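Local structure of beta-galactosidase (Marinomonas sp. ef1, 6Y2K) at residues R237-N242 with D258-S263; L150-A155 with E194-T199; I553-P558 with V569-G574. The protein hydrolyses beta-galactosides as a cold-active, hexameric GH42 beta-galactosidase, probably with the retaining two-step mechanism of its family. All coordinates share one frame; numbering follows the deposited sequence.

Contact 1. Residues R237-N242 with D258-S263; sequences RDLVHN and DLDVAS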
loop_
_atom_site.group_PDB
_atom_site.type_symbol
_atom_site.label_atom_id
_atom_site.label_comp_id
_atom_site.label_asym_id
_atom_site.label_seq_id
_atom_site.Cartn_x
_atom_site.Cartn_y
_atom_site.Cartn_z
ATOM N N ARG A 237 27.336 54.934 -12.517
ATOM C CA ARG A 237 27.465 53.515 -12.152
ATOM C C ARG A 237 26.089 52.922 -11.802
ATOM O O ARG A 237 25.291 53.577 -11.134
ATOM C CB ARG A 237 28.425 53.337 -10.969
ATOM C CG ARG A 237 29.895 53.299 -11.350
ATOM C CD ARG A 237 30.401 54.589 -11.991
ATOM N NE ARG A 237 31.819 54.479 -12.333
ATOM C CZ ARG A 237 32.555 55.457 -12.859
ATOM N NH1 ARG A 237 33.837 55.239 -13.131
ATOM N NH2 ARG A 237 32.028 56.657 -13.101
ATOM N N ASP A 238 25.823 51.695 -12.258
ATOM C CA ASP A 238 24.584 50.994 -11.915
ATOM C C ASP A 238 24.607 50.570 -10.451
ATOM O O ASP A 238 25.524 49.874 -10.027
ATOM C CB ASP A 238 24.396 49.739 -12.772
ATOM C CG ASP A 238 24.076 50.050 -14.222
ATOM O OD1 ASP A 238 23.350 51.021 -14.498
ATOM O OD2 ASP A 238 24.508 49.273 -15.083
ATOM N N LEU A 239 23.615 51.008 -9.688
ATOM C CA LEU A 239 23.480 50.596 -8.287
ATOM C C LEU A 239 22.501 49.430 -8.232
ATOM O O LEU A 239 21.400 49.500 -8.792
ATOM C CB LEU A 239 23.013 51.768 -7.428
ATOM C CG LEU A 239 23.838 53.062 -7.586
ATOM C CD1 LEU A 239 23.344 54.129 -6.635
ATOM C CD2 LEU A 239 25.319 52.796 -7.358
ATOM N N VAL A 240 22.922 48.364 -7.558
ATOM C CA VAL A 240 22.211 47.091 -7.556
ATOM C C VAL A 240 22.256 46.496 -6.153
ATOM O O VAL A 240 23.168 46.797 -5.373
ATOM C CB VAL A 240 22.828 46.124 -8.610
ATOM C CG1 VAL A 240 24.280 45.787 -8.311
ATOM C CG2 VAL A 240 22.013 44.843 -8.763
ATOM N N HIS A 241 21.252 45.686 -5.830
ATOM C CA HIS A 241 21.313 44.809 -4.675
ATOM C C HIS A 241 21.002 43.370 -5.099
ATOM O O HIS A 241 20.317 43.145 -6.110
ATOM C CB HIS A 241 20.377 45.261 -3.550
ATOM C CG HIS A 241 20.570 44.464 -2.303
ATOM N ND1 HIS A 241 21.674 44.620 -1.494
ATOM C CD2 HIS A 241 19.871 43.423 -1.790
ATOM C CE1 HIS A 241 21.625 43.738 -0.513
ATOM N NE2 HIS A 241 20.543 42.997 -0.671
ATOM N N ASN A 242 21.541 42.406 -4.346
ATOM C CA ASN A 242 21.355 40.981 -4.642
ATOM C C ASN A 242 20.291 40.354 -3.722
ATOM O O ASN A 242 20.536 40.100 -2.548
ATOM C CB ASN A 242 22.694 40.208 -4.645
ATOM C CG ASN A 242 23.456 40.286 -3.327
ATOM O OD1 ASN A 242 23.369 41.268 -2.584
ATOM N ND2 ASN A 242 24.224 39.238 -3.038
ATOM N N ASP A 258 14.993 52.762 -5.184
ATOM C CA ASP A 258 16.241 53.499 -4.976
ATOM C C ASP A 258 17.441 52.951 -5.752
ATOM O O ASP A 258 18.544 53.464 -5.611
ATOM C CB ASP A 258 16.552 53.566 -3.467
ATOM C CG ASP A 258 15.492 54.344 -2.686
ATOM O OD1 ASP A 258 15.011 55.375 -3.195
ATOM O OD2 ASP A 258 15.143 53.934 -1.558
ATOM N N LEU A 259 17.230 51.926 -6.576
ATOM C CA LEU A 259 18.308 51.257 -7.282
ATOM C C LEU A 259 18.029 51.227 -8.781
ATOM O O LEU A 259 16.910 51.498 -9.225
ATOM C CB LEU A 259 18.488 49.836 -6.738
ATOM C CG LEU A 259 18.957 49.742 -5.276
ATOM C CD1 LEU A 259 18.697 48.339 -4.736
ATOM C CD2 LEU A 259 20.433 50.097 -5.124
ATOM N N ASP A 260 19.064 50.910 -9.553
ATOM C CA ASP A 260 18.969 50.853 -11.015
ATOM C C ASP A 260 18.646 49.464 -11.544
ATOM O O ASP A 260 18.051 49.336 -12.613
ATOM C CB ASP A 260 20.275 51.334 -11.638
ATOM C CG ASP A 260 20.614 52.745 -11.234
ATOM O OD1 ASP A 260 19.730 53.631 -11.340
ATOM O OD2 ASP A 260 21.753 52.972 -10.773
ATOM N N VAL A 261 19.070 48.428 -10.816
ATOM C CA VAL A 261 18.966 47.046 -11.271
ATOM C C VAL A 261 18.543 46.174 -10.091
ATOM O O VAL A 261 18.988 46.404 -8.964
ATOM C CB VAL A 261 20.332 46.513 -11.777
ATOM C CG1 VAL A 261 20.208 45.067 -12.247
ATOM C CG2 VAL A 261 20.901 47.401 -12.886
ATOM N N ALA A 262 17.688 45.189 -10.361
ATOM C CA ALA A 262 17.389 44.132 -9.400
ATOM C C ALA A 262 18.209 42.924 -9.805
ATOM O O ALA A 262 18.108 42.462 -10.938
ATOM C CB ALA A 262 15.912 43.792 -9.417
ATOM N N SER A 263 19.040 42.428 -8.896
ATOM C CA SER A 263 19.752 41.180 -9.123
ATOM C C SER A 263 19.310 40.173 -8.088
ATOM O O SER A 263 18.776 40.547 -7.041
ATOM C CB SER A 263 21.267 41.365 -9.069
ATOM O OG SER A 263 21.733 41.595 -7.760
#
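Strands 238-244 and 261-266 run side by side as the fifth and sixth parallel strands of a TIM barrel, and the backbone bonds between them gather at two carbonyls. Leu239 O takes two N-H groups in its carbonyl plane, Asp260 N at 2.8 Å and, longer, Val261 N at 3.3 Å. Two strand positions on, His241 O receives Ser263 N nearly along the C=O axis and Ser263 OG at 2.7 Å from above the carbonyl plane. Serine suits this place: its OG, set between the backbone N and the carbonyl carbon (chi1 72°), reaches across to His241 O of strand 238-244, so the buried hydroxyl has an acceptor. Beside it packing is tight, with Val240 CG2, anti to its backbone N, lying 3.4 Å from Ser263 OG and 3.8 Å from Val261 CB. His241 N, by contrast, is buried without a partner in the model.

The N-terminal end is more open to solvent, with Asp238 and Asp260 partly exposed, and is held by polar groups. Here Asp260 OD2 uses its anti lone pair to accept an almost straight bond from Leu239 N, 2.9 Å long, while also pairing with Arg231. Asp238 OD1 lies 4.5 Å from Asp260 OD2, a repulsion that Arg231 and the salt bridge from Asp238 to Arg309 probably offset. An alanine in place of Asp260 would lose the carboxylate that joins Leu239 N to Arg231, and would probably loosen this strand start.

Leu239 and Leu259 meet through CB and CD2 and face helix 205-233, where they touch Leu230 and Val227. On the other face, Val240 and Ser263 pack on Met313 of strand 310-315, and strand 134-138 flanks strand 238-244 on its other edge.

Contact 2. Residues L150-A155 with E194-T199; sequences LSYAEA and ELPNLT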
loop_
_atom_site.group_PDB
_atom_site.type_symbol
_atom_site.label_atom_id
_atom_site.label_comp_id
_atom_site.label_asym_id
_atom_site.label_seq_id
_atom_site.Cartn_x
_atom_site.Cartn_y
_atom_site.Cartn_z
ATOM N N LEU A 150 13.517 41.171 10.692
ATOM C CA LEU A 150 12.899 41.311 12.016
ATOM C C LEU A 150 13.960 41.107 13.099
ATOM O O LEU A 150 14.712 40.124 13.074
ATOM C CB LEU A 150 11.756 40.307 12.205
ATOM C CG LEU A 150 10.570 40.389 11.241
ATOM C CD1 LEU A 150 9.498 39.388 11.649
ATOM C CD2 LEU A 150 9.977 41.790 11.171
ATOM N N SER A 151 14.054 42.073 14.005
ATOM C CA SER A 151 14.965 42.023 15.146
ATOM C C SER A 151 14.235 42.603 16.341
ATOM O O SER A 151 13.338 43.432 16.184
ATOM C CB SER A 151 16.252 42.799 14.854
ATOM O OG SER A 151 17.004 43.024 16.041
ATOM N N TYR A 152 14.605 42.139 17.530
ATOM C CA TYR A 152 13.819 42.382 18.737
ATOM C C TYR A 152 14.681 42.949 19.862
ATOM O O TYR A 152 14.542 42.569 21.031
ATOM C CB TYR A 152 13.122 41.081 19.142
ATOM C CG TYR A 152 12.221 40.539 18.046
ATOM C CD1 TYR A 152 10.891 40.942 17.952
ATOM C CD2 TYR A 152 12.699 39.638 17.095
ATOM C CE1 TYR A 152 10.056 40.456 16.951
ATOM C CE2 TYR A 152 11.874 39.150 16.090
ATOM C CZ TYR A 152 10.548 39.564 16.024
ATOM O OH TYR A 152 9.721 39.093 15.036
ATOM N N ALA A 153 15.559 43.881 19.484
ATOM C CA ALA A 153 16.451 44.578 20.403
ATOM C C ALA A 153 15.895 45.967 20.706
ATOM O O ALA A 153 14.923 46.412 20.080
ATOM C CB ALA A 153 17.840 44.687 19.789
ATOM N N GLU A 154 16.536 46.653 21.651
ATOM C CA GLU A 154 16.115 47.998 22.073
ATOM C C GLU A 154 16.065 48.975 20.901
ATOM O O GLU A 154 15.129 49.746 20.791
ATOM C CB GLU A 154 17.032 48.552 23.174
ATOM C CG GLU A 154 16.518 49.831 23.842
ATOM C CD GLU A 154 15.241 49.610 24.661
ATOM O OE1 GLU A 154 15.129 48.542 25.314
ATOM O OE2 GLU A 154 14.348 50.498 24.665
ATOM N N ALA A 155 17.061 48.918 20.018
ATOM C CA ALA A 155 17.106 49.808 18.848
ATOM C C ALA A 155 15.892 49.635 17.930
ATOM O O ALA A 155 15.387 50.611 17.382
ATOM C CB ALA A 155 18.400 49.600 18.068
ATOM N N GLU A 194 5.155 47.762 23.176
ATOM C CA GLU A 194 6.300 46.860 23.204
ATOM C C GLU A 194 6.471 46.179 21.847
ATOM O O GLU A 194 5.643 46.316 20.947
ATOM C CB GLU A 194 6.110 45.794 24.301
ATOM C CG GLU A 194 5.954 46.327 25.722
ATOM C CD GLU A 194 7.214 46.937 26.329
ATOM O OE1 GLU A 194 8.328 46.747 25.792
ATOM O OE2 GLU A 194 7.075 47.617 27.373
ATOM N N LEU A 195 7.565 45.431 21.714
ATOM C CA LEU A 195 7.766 44.552 20.565
ATOM C C LEU A 195 6.714 43.432 20.624
ATOM O O LEU A 195 6.243 43.096 21.719
ATOM C CB LEU A 195 9.185 43.962 20.590
ATOM C CG LEU A 195 10.333 44.974 20.490
ATOM C CD1 LEU A 195 11.662 44.323 20.858
ATOM C CD2 LEU A 195 10.378 45.589 19.094
ATOM N N PRO A 196 6.317 42.875 19.455
ATOM C CA PRO A 196 5.303 41.816 19.420
ATOM C C PRO A 196 5.782 40.388 19.743
ATOM O O PRO A 196 4.970 39.461 19.676
ATOM C CB PRO A 196 4.795 41.885 17.982
ATOM C CG PRO A 196 5.984 42.307 17.208
ATOM C CD PRO A 196 6.704 43.287 18.090
ATOM N N ASN A 197 7.053 40.198 20.093
ATOM C CA ASN A 197 7.543 38.872 20.491
ATOM C C ASN A 197 7.385 38.651 21.999
ATOM O O ASN A 197 7.132 39.589 22.755
ATOM C CB ASN A 197 9.005 38.671 20.076
ATOM C CG ASN A 197 9.960 39.558 20.846
ATOM O OD1 ASN A 197 9.654 40.727 21.112
ATOM N ND2 ASN A 197 11.123 39.008 21.217
ATOM N N LEU A 198 7.527 37.396 22.424
ATOM C CA LEU A 198 7.489 37.030 23.848
ATOM C C LEU A 198 6.215 37.489 24.592
ATOM O O LEU A 198 6.247 37.782 25.786
ATOM C CB LEU A 198 8.757 37.529 24.563
ATOM C CG LEU A 198 10.071 36.926 24.051
ATOM C CD1 LEU A 198 11.250 37.578 24.749
ATOM C CD2 LEU A 198 10.095 35.418 24.257
ATOM N N THR A 199 5.101 37.539 23.877
ATOM C CA THR A 199 3.802 37.783 24.483
ATOM C C THR A 199 3.274 36.450 25.013
ATOM O O THR A 199 3.747 35.390 24.606
ATOM C CB THR A 199 2.818 38.368 23.454
ATOM O OG1 THR A 199 2.796 37.545 22.287
ATOM C CG2 THR A 199 3.233 39.767 23.050
HETATM O O HOH W 1 13.371 40.566 22.563
#
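Tyr152 turns its CG anti to the carbonyl carbon (chi1 -58°), while the CG of Asn197 sits in the crowded position between the backbone N and the carbonyl carbon (chi1 68°). These torsions slide the two side chains past each other in opposite directions, amide alongside ring, their planes 32° apart. The touch is closest between Tyr152 CD1 and Asn197 CG, at 3.3 Å, and the approach is oblique. The amide nitrogen lies toward the root of the tyrosine, with Asn197 ND2 3.5 Å from Tyr152 CB. A water bridges the same pair: it donates to Tyr152 O at 2.8 Å and accepts from Asn197 ND2 at 3.0 Å. Asparagine suits the place because the same ND2 also donates to Glu93 O, so one small flat group serves a backbone carbonyl and a water while packing against a ring.

In the TIM barrel, both segments belong to the long excursion between strand 134-138 and helix 205-233. Tyr152 stands just ahead of helix 154-168, whose N-cap position is Ala153, and 194-199 is the irregular chain leading back toward helix 205-233.

Leu195 packs on the root of the tyrosine: its CD1 lies 3.4 Å from Tyr152 O and 3.9 Å from Tyr152 CB, an apolar branch that covers this backbone. Leu195 CB and Pro196 CG come to the ring edge near its plane, both at a distance, Pro196 CG 4.5 Å from Tyr152 CE1. Phe211 of helix 205-233 also meets the tyrosine ring, and Tyr152 OH is hydrogen-bonded to a glycerol, probably from the crystallisation liquor. Glu194 forms a salt bridge with Lys79 of a second subunit.

Contact 3. Residues I553-P558 with V569-G574; sequences IKTELP and VLMGEG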
loop_
_atom_site.group_PDB
_atom_site.type_symbol
_atom_site.label_atom_id
_atom_site.label_comp_id
_atom_site.label_asym_id
_atom_site.label_seq_id
_atom_site.Cartn_x
_atom_site.Cartn_y
_atom_site.Cartn_z
ATOM N N ILE A 553 -19.964 32.025 -0.479
ATOM C CA ILE A 553 -20.219 33.273 -1.214
ATOM C C ILE A 553 -21.679 33.373 -1.663
ATOM O O ILE A 553 -22.287 32.375 -2.063
ATOM C CB ILE A 553 -19.286 33.374 -2.442
ATOM C CG1 ILE A 553 -17.828 33.558 -1.991
ATOM C CG2 ILE A 553 -19.674 34.531 -3.369
ATOM C CD1 ILE A 553 -16.803 33.355 -3.090
ATOM N N LYS A 554 -22.227 34.584 -1.581
ATOM C CA LYS A 554 -23.520 34.920 -2.170
ATOM C C LYS A 554 -23.274 35.903 -3.311
ATOM O O LYS A 554 -22.578 36.908 -3.138
ATOM C CB LYS A 554 -24.463 35.522 -1.125
ATOM C CG LYS A 554 -25.842 35.860 -1.683
ATOM C CD LYS A 554 -26.893 35.963 -0.588
ATOM C CE LYS A 554 -28.277 36.233 -1.168
ATOM N NZ LYS A 554 -29.364 35.770 -0.254
ATOM N N THR A 555 -23.809 35.589 -4.485
ATOM C CA THR A 555 -23.664 36.438 -5.669
ATOM C C THR A 555 -24.765 36.144 -6.676
ATOM O O THR A 555 -25.323 35.052 -6.674
ATOM C CB THR A 555 -22.292 36.243 -6.355
ATOM O OG1 THR A 555 -22.122 37.208 -7.405
ATOM C CG2 THR A 555 -22.143 34.837 -6.950
ATOM N N GLU A 556 -25.068 37.131 -7.521
ATOM C CA GLU A 556 -25.918 36.926 -8.693
ATOM C C GLU A 556 -25.090 36.752 -9.966
ATOM O O GLU A 556 -25.637 36.450 -11.020
ATOM C CB GLU A 556 -26.898 38.096 -8.865
ATOM C CG GLU A 556 -27.879 38.271 -7.719
ATOM C CD GLU A 556 -28.719 37.034 -7.460
ATOM O OE1 GLU A 556 -28.930 36.703 -6.272
ATOM O OE2 GLU A 556 -29.165 36.379 -8.441
ATOM N N LEU A 557 -23.771 36.909 -9.871
ATOM C CA LEU A 557 -22.898 36.703 -11.023
ATOM C C LEU A 557 -23.007 35.257 -11.531
ATOM O O LEU A 557 -23.220 34.349 -10.734
ATOM C CB LEU A 557 -21.440 37.010 -10.661
ATOM C CG LEU A 557 -21.086 38.468 -10.399
ATOM C CD1 LEU A 557 -19.715 38.557 -9.752
ATOM C CD2 LEU A 557 -21.132 39.292 -11.685
ATOM N N PRO A 558 -22.858 35.041 -12.856
ATOM C CA PRO A 558 -22.825 33.661 -13.336
ATOM C C PRO A 558 -21.635 32.899 -12.756
ATOM O O PRO A 558 -20.562 33.491 -12.580
ATOM C CB PRO A 558 -22.640 33.807 -14.849
ATOM C CG PRO A 558 -23.015 35.214 -15.172
ATOM C CD PRO A 558 -22.655 36.004 -13.950
ATOM N N VAL A 569 -17.624 28.943 -6.690
ATOM C CA VAL A 569 -16.169 28.784 -6.609
ATOM C C VAL A 569 -15.480 29.782 -7.548
ATOM O O VAL A 569 -14.594 30.513 -7.122
ATOM C CB VAL A 569 -15.738 27.327 -6.909
ATOM C CG1 VAL A 569 -14.228 27.209 -7.149
ATOM C CG2 VAL A 569 -16.170 26.420 -5.768
ATOM N N LEU A 570 -15.879 29.808 -8.815
ATOM C CA LEU A 570 -15.383 30.813 -9.762
ATOM C C LEU A 570 -16.585 31.451 -10.447
ATOM O O LEU A 570 -17.468 30.749 -10.937
ATOM C CB LEU A 570 -14.409 30.171 -10.750
ATOM C CG LEU A 570 -13.866 30.960 -11.956
ATOM C CD1 LEU A 570 -13.471 32.373 -11.621
ATOM C CD2 LEU A 570 -12.673 30.227 -12.557
ATOM N N MET A 571 -16.626 32.778 -10.447
ATOM C CA MET A 571 -17.798 33.532 -10.898
ATOM C C MET A 571 -17.378 34.784 -11.634
ATOM O O MET A 571 -16.329 35.362 -11.346
ATOM C CB MET A 571 -18.688 33.905 -9.699
ATOM C CG MET A 571 -18.032 34.827 -8.658
ATOM S SD MET A 571 -18.223 34.317 -6.938
ATOM C CE MET A 571 -17.239 32.818 -6.916
ATOM N N GLY A 572 -18.215 35.215 -12.565
ATOM C CA GLY A 572 -17.948 36.422 -13.332
ATOM C C GLY A 572 -18.555 36.398 -14.718
ATOM O O GLY A 572 -19.247 35.454 -15.096
ATOM N N GLU A 573 -18.274 37.458 -15.467
ATOM C CA GLU A 573 -18.785 37.630 -16.821
ATOM C C GLU A 573 -18.014 38.759 -17.471
ATOM O O GLU A 573 -17.403 39.586 -16.770
ATOM C CB GLU A 573 -20.291 37.950 -16.810
ATOM C CG GLU A 573 -20.666 39.242 -16.088
ATOM C CD GLU A 573 -22.163 39.394 -15.850
ATOM O OE1 GLU A 573 -22.953 38.609 -16.414
ATOM O OE2 GLU A 573 -22.551 40.310 -15.088
ATOM N N GLY A 574 -18.057 38.798 -18.800
ATOM C CA GLY A 574 -17.320 39.789 -19.573
ATOM C C GLY A 574 -15.827 39.664 -19.304
ATOM O O GLY A 574 -15.219 38.629 -19.614
#
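In the trimerisation domain, strands 559-563 and 568-573 form a beta-hairpin with a classic bulge, Val569 and Leu570 both facing Leu561; strand 549-555 approaches it from a separate two-stranded sheet. Met571 joins the two. Its CG lies in the crowded position between the backbone N and the carbonyl carbon (chi1 63°), and the chain then bends twice, which brings it tip to tip with Ile553. Met571 SD lies 3.9 Å from Ile553 CG2, and the Thr555 side chain crosses Met571 obliquely, its CG2 4.0 Å from Met571 SD. A flexible thioether suits this place, since it can bend to meet several apolar branches, Leu521 among them.

Thr555 turns its methyl to the sulfur and its hydroxyl back to the chain: OG1 accepts Leu557 N at 3.0 Å, an ST turn, and also bonds Pro520 O. On the exposed side Glu573, extended beyond CG, crosses Leu557 and Pro558 at about a right angle, with its OE1 3.6 Å from Pro558 CD. Gly572 has backbone angles that would jam a CB against the preceding carbonyl oxygen. Gly572 N donates to Pro558 O at 2.9 Å, nearly along the C=O axis, with an N-H...O angle of 163°.

Followed from the N terminus, the chain first closes contact 2, bringing 194-199 back to 150-155 around 38 intervening residues that hold helix 171-178 and most of helix 154-168. Helix 205-233 then leads to contact 1, a shorter closure of 15 residues that joins neighbouring strands of the barrel by way of helix 252-256. Contact 3 comes much later, in the trimerisation domain, and closes just 10 residues. The three lie in series, none nested or crossed. Contacts 1 and 2 share the TIM-barrel domain, nearest atoms about 13 Å apart, one in its wall and one at its periphery, while contact 3 lies across the chain's centre from contact 1.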